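Local coordinates for protein tyrosyl-tRNA synthetase (Aeropyrum pernix, PDB 2CYA) that probably attaches tyrosine to its cognate tRNA in two steps, first activating the amino acid with ATP and then transferring it to the acceptor end, at residues A[86-89]-A[90-94]; A[251-254]-A[255-258]. All coordinates share one frame; numbering follows the deposited sequence.

In the fold
Neither contact closes a long loop: in each, two adjoining segments meet across the first turn of a helix, and along the chain the two follow in series without nesting or crossing. Contact 1 (86-89 with 90-94) comes first, where the chain, having left helix 75-80, enters helix 88-104, part of the connection between the parallel strands 68-73 and 113-116 of the central sheet. This helix start packs on helices 75-80 and 349-360. Much later, beyond the KMSKS motif, contact 2 (251-254 with 255-258) opens helix 254-262 and joins it to helix 323-346. The nearest atoms of the two contacts lie about 10 Å apart, without touching.

Contact 1: A[86-89]-A[90-94]; sequences GDMD and LIRAA
Asp87 caps the N terminus of helix 88-104, its OD1 accepting weak bonds from two amides of the first turn, Leu90 N at 3.3 Å and Asp89 N at 3.1 Å. With CG anti to the backbone N (chi1 -171°), the carboxylate swings back over these N-H groups, and its negative charge probably suits the positive end of the helix dipole. Asp87 O starts the helical pattern with a bond from Ile91 N at 3.1 Å. Outside the cap, Leu90 lays CD2 against the Asp87 carboxylate, 3.7 Å from OD2.

Met88 and Asp89, the first two residues of the helix, meet Arg92 about one turn further on, from different directions. Met88 O accepts from Arg92 N and also sits over one face of the guanidinium, displaced toward its rim, while Asp89 OD1 lies at the guanidinium edge, near its plane. Asp89 OD1 and Arg92 NH2 form a salt bridge at 3.6 Å, with carboxylate and guanidinium planes 76° apart, so the two groups are not paired flat, side by side. Arg92 reaches back because its chain bends at chi2 and chi3.

The apolar side chains of the turn set it against its neighbours. Met88 and Ile91 both touch Thr75 of helix 75-80, and Leu90 and Ala93 lie on helix 349-360, where the small alanine suits close approach. Within the turn itself, Met88 SD lies 3.9 Å from Ile91 CD1.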
loop_
_atom_site.group_PDB
_atom_site.type_symbol
_atom_site.label_atom_id
_atom_site.label_comp_id
_atom_site.label_asym_id
_atom_site.label_seq_id
_atom_site.Cartn_x
_atom_site.Cartn_y
_atom_site.Cartn_z
ATOM N N GLY A 86 16.487 9.327 -0.992
ATOM C CA GLY A 86 15.408 8.935 -1.882
ATOM C C GLY A 86 15.754 9.107 -3.349
ATOM O O GLY A 86 14.881 9.034 -4.214
ATOM N N ASP A 87 17.032 9.329 -3.632
ATOM C CA ASP A 87 17.497 9.504 -5.006
ATOM C C ASP A 87 17.565 8.117 -5.647
ATOM O O ASP A 87 18.525 7.378 -5.445
ATOM C CB ASP A 87 18.890 10.151 -4.993
ATOM C CG ASP A 87 19.360 10.577 -6.372
ATOM O OD1 ASP A 87 19.169 9.817 -7.356
ATOM O OD2 ASP A 87 19.947 11.684 -6.459
ATOM N N MET A 88 16.550 7.779 -6.431
ATOM C CA MET A 88 16.483 6.478 -7.077
ATOM C C MET A 88 17.676 6.115 -7.962
ATOM O O MET A 88 17.996 4.927 -8.109
ATOM C CB MET A 88 15.174 6.357 -7.870
ATOM C CG MET A 88 13.914 6.322 -6.990
ATOM S SD MET A 88 13.941 4.982 -5.736
ATOM C CE MET A 88 13.641 3.574 -6.791
ATOM N N ASP A 89 18.327 7.117 -8.558
ATOM C CA ASP A 89 19.489 6.866 -9.414
ATOM C C ASP A 89 20.674 6.365 -8.587
ATOM O O ASP A 89 21.435 5.497 -9.018
ATOM C CB ASP A 89 19.924 8.141 -10.135
ATOM C CG ASP A 89 18.860 8.685 -11.060
ATOM O OD1 ASP A 89 18.453 7.959 -11.990
ATOM O OD2 ASP A 89 18.436 9.846 -10.850
ATOM N N LEU A 90 20.842 6.954 -7.413
ATOM C CA LEU A 90 21.920 6.596 -6.512
ATOM C C LEU A 90 21.651 5.223 -5.896
ATOM O O LEU A 90 22.572 4.444 -5.637
ATOM C CB LEU A 90 22.031 7.657 -5.420
ATOM C CG LEU A 90 23.083 8.758 -5.581
ATOM C CD1 LEU A 90 23.261 9.181 -7.036
ATOM C CD2 LEU A 90 22.670 9.923 -4.708
ATOM N N ILE A 91 20.379 4.928 -5.668
ATOM C CA ILE A 91 20.012 3.642 -5.097
ATOM C C ILE A 91 20.309 2.547 -6.121
ATOM O O ILE A 91 20.825 1.489 -5.769
ATOM C CB ILE A 91 18.529 3.609 -4.712
ATOM C CG1 ILE A 91 18.292 4.563 -3.544
ATOM C CG2 ILE A 91 18.097 2.170 -4.373
ATOM C CD1 ILE A 91 16.833 4.639 -3.096
ATOM N N ARG A 92 19.997 2.819 -7.385
ATOM C CA ARG A 92 20.245 1.865 -8.458
ATOM C C ARG A 92 21.744 1.661 -8.610
ATOM O O ARG A 92 22.206 0.548 -8.856
ATOM C CB ARG A 92 19.692 2.383 -9.789
ATOM C CG ARG A 92 18.717 1.423 -10.477
ATOM C CD ARG A 92 17.287 1.937 -10.407
ATOM N NE ARG A 92 17.200 3.296 -10.951
ATOM C CZ ARG A 92 16.089 4.032 -10.985
ATOM N NH1 ARG A 92 14.948 3.543 -10.504
ATOM N NH2 ARG A 92 16.132 5.261 -11.493
ATOM N N ALA A 93 22.488 2.754 -8.468
ATOM C CA ALA A 93 23.933 2.718 -8.595
ATOM C C ALA A 93 24.522 1.853 -7.497
ATOM O O ALA A 93 25.454 1.106 -7.744
ATOM C CB ALA A 93 24.502 4.121 -8.523
ATOM N N ALA A 94 23.972 1.947 -6.288
ATOM C CA ALA A 94 24.464 1.139 -5.182
ATOM C C ALA A 94 24.235 -0.346 -5.492
ATOM O O ALA A 94 25.049 -1.190 -5.119
ATOM C CB ALA A 94 23.765 1.539 -3.857
#

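Contact 2: A[251-254]-A[255-258]; sequences VDSD and DDIR
Ser253 and Asp256 clasp each other at the start of helix 254-262. Ser253 OG accepts from Asp256 N at 2.9 Å, and in return Asp256 OD1 takes a weak but fairly straight bond from Ser253 N at 3.3 Å (N-H...O angle 164°). The serine hydroxyl stands between its own backbone N and carbonyl carbon (chi1 64°), which aims it at the amide three residues ahead; a short side chain suits this. Replacing the serine by an alanine removes the hydroxyl, and Asp256 N would probably be left without its capping acceptor and the first turn less firmly fixed.

On the packed side, Ile257 N donates to Ser253 O at 3.0 Å, and Ile257 CG1 rests on Asp252 CB at 4.1 Å. Ile257 is buried, touching Val248 and Ile335, the latter on helix 323-346. Asp254 and Arg258 also lean on Ile335, and their charges are met there: Asp254 by Arg339 and Arg342, Arg258 by Glu332. Toward the buried Asp252, its OD1 and Asp256 OD1 come within 4.0 Å, their planes nearly perpendicular; this like-charge approach is probably eased by Lys260 and Arg259, which form salt bridges with Asp252 and Asp256 respectively.

The outer side is looser: Asp255 is exposed, its carboxylate leading away from the turn. Serine at the N-cap and an acid three residues later, each side chain paired with the other's backbone N-H, make a capping box.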
loop_
_atom_site.group_PDB
_atom_site.type_symbol
_atom_site.label_atom_id
_atom_site.label_comp_id
_atom_site.label_asym_id
_atom_site.label_seq_id
_atom_site.Cartn_x
_atom_site.Cartn_y
_atom_site.Cartn_z
ATOM N N VAL A 251 35.587 -0.607 -0.364
ATOM C CA VAL A 251 36.510 0.235 -1.113
ATOM C C VAL A 251 37.445 1.037 -0.218
ATOM O O VAL A 251 38.102 1.963 -0.690
ATOM C CB VAL A 251 35.792 1.232 -2.078
ATOM C CG1 VAL A 251 35.041 0.467 -3.176
ATOM C CG2 VAL A 251 34.863 2.149 -1.297
ATOM N N ASP A 252 37.502 0.702 1.068
ATOM C CA ASP A 252 38.419 1.391 1.974
ATOM C C ASP A 252 39.844 0.970 1.601
ATOM O O ASP A 252 40.068 -0.157 1.142
ATOM C CB ASP A 252 38.193 0.983 3.440
ATOM C CG ASP A 252 37.043 1.706 4.083
ATOM O OD1 ASP A 252 36.661 2.767 3.568
ATOM O OD2 ASP A 252 36.527 1.217 5.117
ATOM N N SER A 253 40.800 1.867 1.826
ATOM C CA SER A 253 42.209 1.595 1.534
ATOM C C SER A 253 42.744 0.621 2.573
ATOM O O SER A 253 42.107 0.417 3.612
ATOM C CB SER A 253 43.018 2.898 1.609
ATOM O OG SER A 253 43.009 3.424 2.935
ATOM N N ASP A 254 43.904 0.024 2.299
ATOM C CA ASP A 254 44.526 -0.906 3.248
ATOM C C ASP A 254 44.795 -0.143 4.551
ATOM O O ASP A 254 44.649 -0.688 5.642
ATOM C CB ASP A 254 45.871 -1.438 2.714
ATOM C CG ASP A 254 45.714 -2.370 1.515
ATOM O OD1 ASP A 254 46.749 -2.755 0.948
ATOM O OD2 ASP A 254 44.575 -2.730 1.144
ATOM N N ASP A 255 45.197 1.122 4.435
ATOM C CA ASP A 255 45.483 1.925 5.627
ATOM C C ASP A 255 44.202 2.224 6.421
ATOM O O ASP A 255 44.214 2.199 7.650
ATOM C CB ASP A 255 46.172 3.223 5.242
ATOM C CG ASP A 255 46.627 4.023 6.456
ATOM O OD1 ASP A 255 46.237 5.206 6.576
ATOM O OD2 ASP A 255 47.381 3.471 7.285
ATOM N N ASP A 256 43.099 2.496 5.721
ATOM C CA ASP A 256 41.812 2.754 6.384
ATOM C C ASP A 256 41.421 1.504 7.183
ATOM O O ASP A 256 40.959 1.599 8.325
ATOM C CB ASP A 256 40.711 3.028 5.357
ATOM C CG ASP A 256 40.799 4.406 4.737
ATOM O OD1 ASP A 256 40.206 4.601 3.653
ATOM O OD2 ASP A 256 41.444 5.295 5.326
ATOM N N ILE A 257 41.593 0.330 6.574
ATOM C CA ILE A 257 41.259 -0.917 7.250
ATOM C C ILE A 257 42.131 -1.149 8.499
ATOM O O ILE A 257 41.642 -1.601 9.532
ATOM C CB ILE A 257 41.388 -2.122 6.279
ATOM C CG1 ILE A 257 40.333 -2.008 5.173
ATOM C CG2 ILE A 257 41.183 -3.437 7.020
ATOM C CD1 ILE A 257 40.427 -3.106 4.119
ATOM N N ARG A 258 43.426 -0.866 8.398
ATOM C CA ARG A 258 44.325 -1.026 9.539
ATOM C C ARG A 258 43.924 -0.093 10.691
ATOM O O ARG A 258 43.945 -0.490 11.863
ATOM C CB ARG A 258 45.765 -0.720 9.126
ATOM C CG ARG A 258 46.483 -1.891 8.495
ATOM C CD ARG A 258 47.836 -1.499 7.960
ATOM N NE ARG A 258 48.343 -2.565 7.096
ATOM C CZ ARG A 258 48.757 -2.391 5.845
ATOM N NH1 ARG A 258 49.185 -3.435 5.156
ATOM N NH2 ARG A 258 48.766 -1.182 5.293
#